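Local coordinates for aminoglycoside 3'-phosphotransferase AphA1-IAB (Acinetobacter baumannii, PDB 4GKH), which confers resistance to kanamycin and related aminoglycosides, probably by transferring a phosphate from a nucleotide to the 3'-hydroxyl of the antibiotic, at residues Y25-A30 with Y45-A50; V194-D199 with G222-Y227; R226-A231 with Q263-L268. All blocks are in the same frame, centred on the assembly; numbering follows the deposited sequence.

Interaction 1 (Y25-A30 with Y45-A50); sequences YGYRWA and YGKPNA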
loop_
_atom_site.group_PDB
_atom_site.type_symbol
_atom_site.label_atom_id
_atom_site.label_comp_id
_atom_site.label_asym_id
_atom_site.label_seq_id
_atom_site.Cartn_x
_atom_site.Cartn_y
_atom_site.Cartn_z
ATOM N N TYR A 25 -10.237 -5.157 26.244
ATOM C CA TYR A 25 -9.956 -5.697 27.575
ATOM C C TYR A 25 -9.009 -6.902 27.579
ATOM O O TYR A 25 -9.113 -7.787 26.733
ATOM C CB TYR A 25 -11.262 -6.068 28.283
ATOM C CG TYR A 25 -11.071 -6.464 29.730
ATOM C CD1 TYR A 25 -10.983 -5.501 30.726
ATOM C CD2 TYR A 25 -10.967 -7.798 30.099
ATOM C CE1 TYR A 25 -10.804 -5.855 32.046
ATOM C CE2 TYR A 25 -10.794 -8.164 31.421
ATOM C CZ TYR A 25 -10.710 -7.188 32.389
ATOM O OH TYR A 25 -10.531 -7.543 33.707
ATOM N N GLY A 26 -8.082 -6.917 28.538
ATOM C CA GLY A 26 -7.197 -8.052 28.754
ATOM C C GLY A 26 -6.052 -8.251 27.767
ATOM O O GLY A 26 -5.424 -9.312 27.751
ATOM N N TYR A 27 -5.772 -7.242 26.948
ATOM C CA TYR A 27 -4.711 -7.350 25.951
ATOM C C TYR A 27 -3.438 -6.692 26.454
ATOM O O TYR A 27 -3.491 -5.719 27.205
ATOM C CB TYR A 27 -5.123 -6.682 24.639
ATOM C CG TYR A 27 -5.894 -7.572 23.689
ATOM C CD1 TYR A 27 -5.252 -8.583 22.974
ATOM C CD2 TYR A 27 -7.259 -7.397 23.494
ATOM C CE1 TYR A 27 -5.955 -9.402 22.095
ATOM C CE2 TYR A 27 -7.973 -8.207 22.614
ATOM C CZ TYR A 27 -7.315 -9.209 21.920
ATOM O OH TYR A 27 -8.013 -10.013 21.048
ATOM N N ARG A 28 -2.294 -7.224 26.037
ATOM C CA ARG A 28 -1.027 -6.523 26.218
ATOM C C ARG A 28 -0.865 -5.540 25.069
ATOM O O ARG A 28 -1.354 -5.793 23.965
ATOM C CB ARG A 28 0.151 -7.506 26.243
ATOM C CG ARG A 28 0.134 -8.483 27.395
ATOM C CD ARG A 28 1.442 -9.282 27.466
ATOM N NE ARG A 28 1.410 -10.270 28.542
ATOM C CZ ARG A 28 1.689 -10.002 29.816
ATOM N NH1 ARG A 28 1.626 -10.963 30.729
ATOM N NH2 ARG A 28 2.032 -8.771 30.180
ATOM N N TRP A 29 -0.188 -4.418 25.319
ATOM C CA TRP A 29 -0.070 -3.369 24.300
ATOM C C TRP A 29 1.366 -3.142 23.854
ATOM O O TRP A 29 2.260 -3.019 24.681
ATOM C CB TRP A 29 -0.615 -2.041 24.831
ATOM C CG TRP A 29 -2.108 -2.003 24.971
ATOM C CD1 TRP A 29 -2.857 -2.613 25.931
ATOM C CD2 TRP A 29 -3.029 -1.296 24.128
ATOM N NE1 TRP A 29 -4.192 -2.341 25.735
ATOM C CE2 TRP A 29 -4.323 -1.537 24.631
ATOM C CE3 TRP A 29 -2.884 -0.486 22.993
ATOM C CZ2 TRP A 29 -5.464 -0.996 24.043
ATOM C CZ3 TRP A 29 -4.019 0.044 22.404
ATOM C CH2 TRP A 29 -5.293 -0.207 22.934
ATOM N N ALA A 30 1.574 -3.063 22.545
ATOM C CA ALA A 30 2.861 -2.640 22.003
ATOM C C ALA A 30 2.617 -1.569 20.948
ATOM O O ALA A 30 1.521 -1.467 20.408
ATOM C CB ALA A 30 3.621 -3.817 21.415
ATOM N N TYR A 45 -1.983 -8.068 21.950
ATOM C CA TYR A 45 -1.576 -9.466 21.927
ATOM C C TYR A 45 -1.549 -10.008 23.350
ATOM O O TYR A 45 -1.825 -9.280 24.309
ATOM C CB TYR A 45 -0.179 -9.605 21.292
ATOM C CG TYR A 45 0.927 -9.020 22.156
ATOM C CD1 TYR A 45 1.128 -7.638 22.233
ATOM C CD2 TYR A 45 1.762 -9.845 22.906
ATOM C CE1 TYR A 45 2.137 -7.096 23.046
ATOM C CE2 TYR A 45 2.766 -9.315 23.713
ATOM C CZ TYR A 45 2.950 -7.946 23.776
ATOM O OH TYR A 45 3.944 -7.431 24.579
ATOM N N GLY A 46 -1.206 -11.284 23.487
ATOM C CA GLY A 46 -0.987 -11.871 24.798
ATOM C C GLY A 46 -2.253 -12.157 25.584
ATOM O O GLY A 46 -2.190 -12.430 26.782
ATOM N N LYS A 47 -3.408 -12.092 24.925
ATOM C CA LYS A 47 -4.664 -12.406 25.603
ATOM C C LYS A 47 -5.033 -13.864 25.390
ATOM O O LYS A 47 -5.226 -14.295 24.249
ATOM C CB LYS A 47 -5.804 -11.507 25.112
ATOM C CG LYS A 47 -7.117 -11.712 25.869
ATOM C CD LYS A 47 -8.201 -10.755 25.372
ATOM C CE LYS A 47 -9.518 -10.959 26.119
ATOM N NZ LYS A 47 -10.560 -10.040 25.583
ATOM N N PRO A 48 -5.119 -14.635 26.486
ATOM C CA PRO A 48 -5.497 -16.047 26.387
ATOM C C PRO A 48 -6.815 -16.241 25.630
ATOM O O PRO A 48 -7.771 -15.497 25.848
ATOM C CB PRO A 48 -5.640 -16.471 27.854
ATOM C CG PRO A 48 -4.704 -15.577 28.590
ATOM C CD PRO A 48 -4.791 -14.248 27.871
ATOM N N ASN A 49 -6.843 -17.215 24.727
ATOM C CA ASN A 49 -8.043 -17.535 23.957
ATOM C C ASN A 49 -8.575 -16.386 23.111
ATOM O O ASN A 49 -9.769 -16.322 22.827
ATOM C CB ASN A 49 -9.147 -18.057 24.884
ATOM C CG ASN A 49 -8.713 -19.274 25.675
ATOM O OD1 ASN A 49 -8.191 -20.244 25.115
ATOM N ND2 ASN A 49 -8.919 -19.226 26.991
ATOM N N ALA A 50 -7.689 -15.478 22.710
ATOM C CA ALA A 50 -8.088 -14.354 21.877
ATOM C C ALA A 50 -7.039 -14.081 20.803
ATOM O O ALA A 50 -5.844 -14.272 21.039
ATOM C CB ALA A 50 -8.312 -13.118 22.733
HETATM O O HOH W 1 0.367 -12.829 27.703
HETATM O O HOH W 2 4.224 -4.969 25.146
#
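K47 lies across the ring of Y27 at about a right angle, with CD 3.8 Å from the ring centroid and only 14° off its normal: a CH-pi contact over one face. Its CG is anti to the backbone N (chi1 -175°) and the chain is extended beyond that, which carries NZ past the ring to Y25 O, where the ammonium donates a 2.9 Å hydrogen bond, tilted from the carbonyl plane. At the phenol end of the same ring, Y27 OH touches A50 CB at 3.5 Å; the hydroxyl itself is hydrogen-bonded to P51 O. This is the outer edge of the antiparallel five-stranded sheet of the kinase-like N-terminal lobe, where strand 28-32 meets the end of strand 40-45 and the turn after it, a type II turn from K47 to A50. R28 and Y45 form an antiparallel hydrogen-bonded pair: R28 N gives a 2.7 Å bond to Y45 O, and Y45 N answers to R28 O. Their side chains leave on the same face of the sheet. Y45 holds CG between the backbone N and the carbonyl carbon (chi1 69°), and its ring lies against R28, whose CB sits 3.9 Å from the ring centroid in a second CH-pi contact. A30 CB meets CE1 of that ring. Two waters bridge the segments, one from R28 NE to G46 O, the other from W29 O to Y45 OH.

Interaction 2 (V194-D199 with G222-Y227); sequences VVTHGD and GIADRY. With KAN (kanamycin a), chain M.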
loop_
_atom_site.group_PDB
_atom_site.type_symbol
_atom_site.label_atom_id
_atom_site.label_comp_id
_atom_site.label_asym_id
_atom_site.label_seq_id
_atom_site.Cartn_x
_atom_site.Cartn_y
_atom_site.Cartn_z
ATOM N N VAL A 194 -7.784 0.392 -13.633
ATOM C CA VAL A 194 -8.218 -0.822 -12.962
ATOM C C VAL A 194 -8.381 -0.466 -11.500
ATOM O O VAL A 194 -7.996 0.626 -11.081
ATOM C CB VAL A 194 -7.148 -1.923 -13.055
ATOM C CG1 VAL A 194 -6.898 -2.319 -14.530
ATOM C CG2 VAL A 194 -5.865 -1.447 -12.389
ATOM N N VAL A 195 -8.939 -1.377 -10.716
ATOM C CA VAL A 195 -8.935 -1.191 -9.263
ATOM C C VAL A 195 -7.510 -1.390 -8.733
ATOM O O VAL A 195 -6.914 -2.459 -8.928
ATOM C CB VAL A 195 -9.886 -2.204 -8.559
ATOM C CG1 VAL A 195 -9.819 -2.015 -7.048
ATOM C CG2 VAL A 195 -11.343 -2.050 -9.068
ATOM N N THR A 196 -6.955 -0.367 -8.081
ATOM C CA THR A 196 -5.580 -0.452 -7.584
ATOM C C THR A 196 -5.518 -0.416 -6.068
ATOM O O THR A 196 -6.435 0.078 -5.398
ATOM C CB THR A 196 -4.660 0.676 -8.124
ATOM O OG1 THR A 196 -5.153 1.944 -7.678
ATOM C CG2 THR A 196 -4.584 0.643 -9.653
ATOM N N HIS A 197 -4.422 -0.941 -5.532
ATOM C CA HIS A 197 -4.197 -0.950 -4.091
ATOM C C HIS A 197 -3.668 0.415 -3.649
ATOM O O HIS A 197 -4.093 0.977 -2.635
ATOM C CB HIS A 197 -3.160 -2.038 -3.768
ATOM C CG HIS A 197 -2.795 -2.115 -2.319
ATOM N ND1 HIS A 197 -1.875 -1.271 -1.739
ATOM C CD2 HIS A 197 -3.208 -2.951 -1.340
ATOM C CE1 HIS A 197 -1.751 -1.568 -0.459
ATOM N NE2 HIS A 197 -2.552 -2.583 -0.189
ATOM N N GLY A 198 -2.718 0.942 -4.410
ATOM C CA GLY A 198 -2.142 2.247 -4.116
ATOM C C GLY A 198 -0.802 2.271 -3.394
ATOM O O GLY A 198 -0.081 3.267 -3.462
ATOM N N ASP A 199 -0.488 1.201 -2.674
ATOM C CA ASP A 199 0.832 1.044 -2.056
ATOM C C ASP A 199 1.222 -0.439 -2.068
ATOM O O ASP A 199 1.409 -1.053 -1.027
ATOM C CB ASP A 199 0.834 1.645 -0.631
ATOM C CG ASP A 199 2.232 1.832 -0.064
ATOM O OD1 ASP A 199 3.223 1.578 -0.783
ATOM O OD2 ASP A 199 2.335 2.255 1.107
ATOM N N GLY A 222 -8.254 2.678 -5.018
ATOM C CA GLY A 222 -9.195 3.353 -5.894
ATOM C C GLY A 222 -8.887 3.076 -7.348
ATOM O O GLY A 222 -7.893 2.407 -7.654
ATOM N N ILE A 223 -9.746 3.560 -8.244
ATOM C CA ILE A 223 -9.487 3.412 -9.672
ATOM C C ILE A 223 -8.267 4.259 -10.088
ATOM O O ILE A 223 -8.223 5.465 -9.844
ATOM C CB ILE A 223 -10.712 3.781 -10.516
ATOM C CG1 ILE A 223 -11.904 2.868 -10.159
ATOM C CG2 ILE A 223 -10.362 3.691 -12.011
ATOM C CD1 ILE A 223 -13.244 3.285 -10.792
ATOM N N ALA A 224 -7.283 3.614 -10.708
ATOM C CA ALA A 224 -6.070 4.284 -11.194
ATOM C C ALA A 224 -5.439 3.453 -12.316
ATOM O O ALA A 224 -5.931 2.371 -12.655
ATOM C CB ALA A 224 -5.090 4.493 -10.049
ATOM N N ASP A 225 -4.364 3.949 -12.917
ATOM C CA ASP A 225 -3.694 3.168 -13.968
ATOM C C ASP A 225 -3.063 1.926 -13.324
ATOM O O ASP A 225 -2.591 2.001 -12.194
ATOM C CB ASP A 225 -2.622 4.017 -14.669
ATOM C CG ASP A 225 -1.997 3.300 -15.848
ATOM O OD1 ASP A 225 -1.025 2.543 -15.633
ATOM O OD2 ASP A 225 -2.487 3.482 -16.982
ATOM N N ARG A 226 -3.031 0.794 -14.037
ATOM C CA ARG A 226 -2.459 -0.430 -13.445
ATOM C C ARG A 226 -0.985 -0.267 -13.034
ATOM O O ARG A 226 -0.506 -0.952 -12.135
ATOM C CB ARG A 226 -2.658 -1.654 -14.361
ATOM C CG ARG A 226 -1.940 -1.601 -15.695
ATOM C CD ARG A 226 -2.227 -2.851 -16.558
ATOM N NE ARG A 226 -3.521 -2.798 -17.234
ATOM C CZ ARG A 226 -4.521 -3.659 -17.040
ATOM N NH1 ARG A 226 -4.398 -4.665 -16.190
ATOM N NH2 ARG A 226 -5.658 -3.515 -17.706
ATOM N N TYR A 227 -0.267 0.656 -13.669
ATOM C CA TYR A 227 1.140 0.880 -13.307
ATOM C C TYR A 227 1.342 1.534 -11.928
ATOM O O TYR A 227 2.461 1.585 -11.416
ATOM C CB TYR A 227 1.875 1.661 -14.406
ATOM C CG TYR A 227 2.333 0.791 -15.560
ATOM C CD1 TYR A 227 1.419 0.284 -16.482
ATOM C CD2 TYR A 227 3.682 0.487 -15.734
ATOM C CE1 TYR A 227 1.830 -0.524 -17.537
ATOM C CE2 TYR A 227 4.104 -0.314 -16.787
ATOM C CZ TYR A 227 3.174 -0.812 -17.688
ATOM O OH TYR A 227 3.602 -1.599 -18.740
HETATM C C1 KAN M . 7.573 4.530 2.008
HETATM C C2 KAN M . 6.552 3.477 2.378
HETATM C C3 KAN M . 5.125 3.969 2.232
HETATM C C4 KAN M . 4.948 5.189 3.136
HETATM C C5 KAN M . 5.930 6.256 2.693
HETATM C C6 KAN M . 5.708 7.419 3.659
HETATM C C7 KAN M . 10.269 5.741 -2.375
HETATM C C8 KAN M . 10.729 4.924 -1.195
HETATM C C9 KAN M . 9.476 4.322 -0.519
HETATM C C10 KAN M . 8.539 5.432 0.004
HETATM C C11 KAN M . 8.073 6.231 -1.238
HETATM C C12 KAN M . 9.293 6.839 -1.921
HETATM C C13 KAN M . 12.601 3.375 -0.810
HETATM C C14 KAN M . 13.800 3.076 -1.711
HETATM C C15 KAN M . 13.551 2.010 -2.752
HETATM C C16 KAN M . 13.151 0.734 -2.043
HETATM C C17 KAN M . 11.888 1.047 -1.251
HETATM C C18 KAN M . 11.241 -0.206 -0.617
HETATM N N1 KAN M . 6.610 8.523 3.317
HETATM N N2 KAN M . 7.175 7.312 -0.795
HETATM N N3 KAN M . 11.499 6.321 -2.960
HETATM N N4 KAN M . 14.778 1.757 -3.518
HETATM O O5 KAN M . 7.277 5.729 2.810
HETATM O O6 KAN M . 6.758 2.327 1.538
HETATM O O7 KAN M . 4.250 2.908 2.639
HETATM O O8 KAN M . 3.621 5.718 3.005
HETATM O O9 KAN M . 7.371 4.864 0.631
HETATM O O10 KAN M . 9.847 3.361 0.502
HETATM O O11 KAN M . 11.650 3.933 -1.715
HETATM O O12 KAN M . 12.147 2.105 -0.276
HETATM O O13 KAN M . 14.188 4.332 -2.279
HETATM O O14 KAN M . 12.869 -0.252 -3.028
HETATM O O15 KAN M . 9.954 0.158 -0.044
#
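V194 and R226 cross at about a right angle, the valine CG1 sitting 3.5 Å above the guanidinium plane, off its centre, and nearest NH2. The other methyl, CG2, packs 3.7 Å from R226 CA, so the two branches of V194 follow the arginine from backbone to tip. In R226, CG lies between the backbone N and the carbonyl carbon, and the chain bends at chi3 (79°), which turns NE; NE is held in a salt bridge by D192. T196, on the same face as V194 and A224, is turned the same way, with OG1 where V194 has CG2: OG1 donates to G222 O at 2.8 Å, while CG2 lies 3.5 Å from D225 O. G222 O is thus gripped twice, by T196 N and T196 OG1, from opposite faces of its plane. Backbone bonds join V194 to A224 and T196 to G222, with V195 and I223 the non-hydrogen-bonded pair between. Beyond this ribbon runs the catalytic loop of the kinase-like fold, H197-G198-D199, where D199, the probable proton acceptor, receives a 2.5 Å hydrogen bond at OD2 from kanamycin O7. H197 ND1 accepts from D199 N in the ring plane. D225 OD1 accepts from Y227 N, a capping bond in the turn leading into helix 227-237, while OD2 is held by D192 N and K261. H133 of helix 118-133 packs on V194, T196 and R226.

Interaction 3 (R226-A231 with Q263-L268); sequences RYQDLA and QFHLML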
loop_
_atom_site.group_PDB
_atom_site.type_symbol
_atom_site.label_atom_id
_atom_site.label_comp_id
_atom_site.label_asym_id
_atom_site.label_seq_id
_atom_site.Cartn_x
_atom_site.Cartn_y
_atom_site.Cartn_z
ATOM N N ARG A 226 -3.031 0.794 -14.037
ATOM C CA ARG A 226 -2.459 -0.430 -13.445
ATOM C C ARG A 226 -0.985 -0.267 -13.034
ATOM O O ARG A 226 -0.506 -0.952 -12.135
ATOM C CB ARG A 226 -2.658 -1.654 -14.361
ATOM C CG ARG A 226 -1.940 -1.601 -15.695
ATOM C CD ARG A 226 -2.227 -2.851 -16.558
ATOM N NE ARG A 226 -3.521 -2.798 -17.234
ATOM C CZ ARG A 226 -4.521 -3.659 -17.040
ATOM N NH1 ARG A 226 -4.398 -4.665 -16.190
ATOM N NH2 ARG A 226 -5.658 -3.515 -17.706
ATOM N N TYR A 227 -0.267 0.656 -13.669
ATOM C CA TYR A 227 1.140 0.880 -13.307
ATOM C C TYR A 227 1.342 1.534 -11.928
ATOM O O TYR A 227 2.461 1.585 -11.416
ATOM C CB TYR A 227 1.875 1.661 -14.406
ATOM C CG TYR A 227 2.333 0.791 -15.560
ATOM C CD1 TYR A 227 1.419 0.284 -16.482
ATOM C CD2 TYR A 227 3.682 0.487 -15.734
ATOM C CE1 TYR A 227 1.830 -0.524 -17.537
ATOM C CE2 TYR A 227 4.104 -0.314 -16.787
ATOM C CZ TYR A 227 3.174 -0.812 -17.688
ATOM O OH TYR A 227 3.602 -1.599 -18.740
ATOM N N GLN A 228 0.271 2.031 -11.315
ATOM C CA GLN A 228 0.382 2.502 -9.934
ATOM C C GLN A 228 0.863 1.379 -9.022
ATOM O O GLN A 228 1.673 1.596 -8.125
ATOM C CB GLN A 228 -0.964 3.022 -9.406
ATOM C CG GLN A 228 -0.956 3.282 -7.882
ATOM C CD GLN A 228 0.052 4.354 -7.476
ATOM O OE1 GLN A 228 0.426 5.203 -8.286
ATOM N NE2 GLN A 228 0.499 4.317 -6.214
ATOM N N ASP A 229 0.362 0.173 -9.254
ATOM C CA ASP A 229 0.735 -0.966 -8.417
ATOM C C ASP A 229 1.987 -1.640 -8.949
ATOM O O ASP A 229 2.867 -2.031 -8.179
ATOM C CB ASP A 229 -0.426 -1.977 -8.318
ATOM C CG ASP A 229 -1.615 -1.430 -7.484
ATOM O OD1 ASP A 229 -1.391 -0.534 -6.624
ATOM O OD2 ASP A 229 -2.759 -1.906 -7.696
ATOM N N LEU A 230 2.060 -1.780 -10.266
ATOM C CA LEU A 230 3.207 -2.421 -10.879
ATOM C C LEU A 230 4.492 -1.658 -10.548
ATOM O O LEU A 230 5.513 -2.280 -10.266
ATOM C CB LEU A 230 3.026 -2.524 -12.388
ATOM C CG LEU A 230 1.995 -3.528 -12.904
ATOM C CD1 LEU A 230 1.649 -3.184 -14.345
ATOM C CD2 LEU A 230 2.536 -4.966 -12.791
ATOM N N ALA A 231 4.436 -0.325 -10.552
ATOM C CA ALA A 231 5.659 0.475 -10.376
ATOM C C ALA A 231 6.246 0.302 -8.989
ATOM O O ALA A 231 7.461 0.129 -8.816
ATOM C CB ALA A 231 5.389 1.965 -10.645
ATOM N N GLN A 263 8.029 5.068 -15.048
ATOM C CA GLN A 263 8.783 6.191 -14.504
ATOM C C GLN A 263 7.838 7.204 -13.874
ATOM O O GLN A 263 8.088 7.705 -12.768
ATOM C CB GLN A 263 9.597 6.853 -15.613
ATOM C CG GLN A 263 10.349 8.087 -15.171
ATOM C CD GLN A 263 11.672 7.764 -14.507
ATOM O OE1 GLN A 263 11.832 6.715 -13.878
ATOM N NE2 GLN A 263 12.638 8.667 -14.654
ATOM N N PHE A 264 6.742 7.503 -14.564
ATOM C CA PHE A 264 5.765 8.409 -13.982
ATOM C C PHE A 264 5.309 7.983 -12.585
ATOM O O PHE A 264 5.294 8.793 -11.658
ATOM C CB PHE A 264 4.547 8.658 -14.884
ATOM C CG PHE A 264 3.483 9.476 -14.201
ATOM C CD1 PHE A 264 3.584 10.859 -14.163
ATOM C CD2 PHE A 264 2.427 8.854 -13.533
ATOM C CE1 PHE A 264 2.618 11.625 -13.516
ATOM C CE2 PHE A 264 1.469 9.614 -12.868
ATOM C CZ PHE A 264 1.571 11.001 -12.864
ATOM N N HIS A 265 4.937 6.721 -12.420
ATOM C CA HIS A 265 4.395 6.282 -11.148
ATOM C C HIS A 265 5.436 6.185 -10.041
ATOM O O HIS A 265 5.124 6.419 -8.869
ATOM C CB HIS A 265 3.594 4.977 -11.305
ATOM C CG HIS A 265 2.287 5.170 -12.011
ATOM N ND1 HIS A 265 2.159 5.067 -13.383
ATOM C CD2 HIS A 265 1.067 5.529 -11.544
ATOM C CE1 HIS A 265 0.906 5.319 -13.724
ATOM N NE2 HIS A 265 0.222 5.602 -12.627
ATOM N N LEU A 266 6.671 5.862 -10.415
ATOM C CA LEU A 266 7.795 5.892 -9.477
ATOM C C LEU A 266 8.013 7.319 -8.979
ATOM O O LEU A 266 8.218 7.563 -7.789
ATOM C CB LEU A 266 9.066 5.414 -10.171
ATOM C CG LEU A 266 9.093 3.918 -10.488
ATOM C CD1 LEU A 266 10.299 3.577 -11.350
ATOM C CD2 LEU A 266 9.116 3.151 -9.190
HETATM N N MSE A 267 7.981 8.263 -9.902
HETATM C CA MSE A 267 8.191 9.647 -9.517
HETATM C C MSE A 267 7.034 10.143 -8.643
HETATM O O MSE A 267 7.241 10.853 -7.659
HETATM C CB MSE A 267 8.401 10.518 -10.754
HETATM C CG MSE A 267 9.709 10.217 -11.492
HETATM SE SE MSE A 267 9.989 11.396 -12.980
HETATM C CE MSE A 267 10.835 12.841 -12.018
ATOM N N LEU A 268 5.817 9.731 -8.964
ATOM C CA LEU A 268 4.667 10.182 -8.171
ATOM C C LEU A 268 4.758 9.680 -6.739
ATOM O O LEU A 268 4.426 10.397 -5.791
ATOM C CB LEU A 268 3.352 9.742 -8.818
ATOM C CG LEU A 268 2.031 10.183 -8.174
ATOM C CD1 LEU A 268 1.892 11.701 -8.203
ATOM C CD2 LEU A 268 0.870 9.531 -8.911
HETATM O O HOH W 3 2.599 6.625 -7.534
#
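Helices 227-231 and 263-268 cross at -75°, their axes 8.6 Å apart at closest approach, and the backbones come nearest at Q228 with H265 and at A231 with L266. A231 presents just a methyl, and its CB rests 3.6 Å from H265 CB, which lets the two chains come this close. H265 has the largest share of the interface. Its CG is anti to the carbonyl carbon (chi1 -72°), and one face of the imidazole lies over the first turn of helix 227-237, with Q228 N 3.6 Å above the ring plane and Y227 C beside it. F264 of its own helix turns its edge to the opposite face, CD2 over the ring centre. Y227 CB approaches ND1. Q228 bends at chi2, its amide plane turned 68° from the imidazole and OE1 lying 3.3 Å from H265 CD2. L266 reaches back with CD2 to A231 O, 3.5 Å away. These are two helices of the C-terminal lobe of the kinase-like fold. Direct hydrogen bonds across the contact are absent; a single water donates to Q228 OE1 (2.7 Å) and H265 O, joining the helices indirectly. Q228 NE2 goes to G198 O and H265 ND1 to K261 O. With ND1 paired to a carbonyl, that nitrogen probably carries the proton; across the contact itself only van der Waals packing and the one water join the helices.

How the interactions relate
Interactions 2 and 3 form one continuous unit, sharing R226 and Y227, with centres 9 Å apart. D229, on the helix of interaction 3, bonds into the loop of interaction 2: its OD2 accepts from H197 N at 2.9 Å and its OD1 from G198 N at 3.0 Å, bracing the backbone just before D199, the probable proton acceptor. The side chain of Q228 is about 6 Å from that of D199, and the side chain of L266 is about 7 Å from kanamycin, so both contacts back the antibiotic site. Interaction 1 stands apart, its centre 36 Å from that of interaction 2. It belongs to the N-terminal lobe, which forms one side of the inhibitor pocket, with the A30 side chain about 9 Å from the pyrazolopyrimidine.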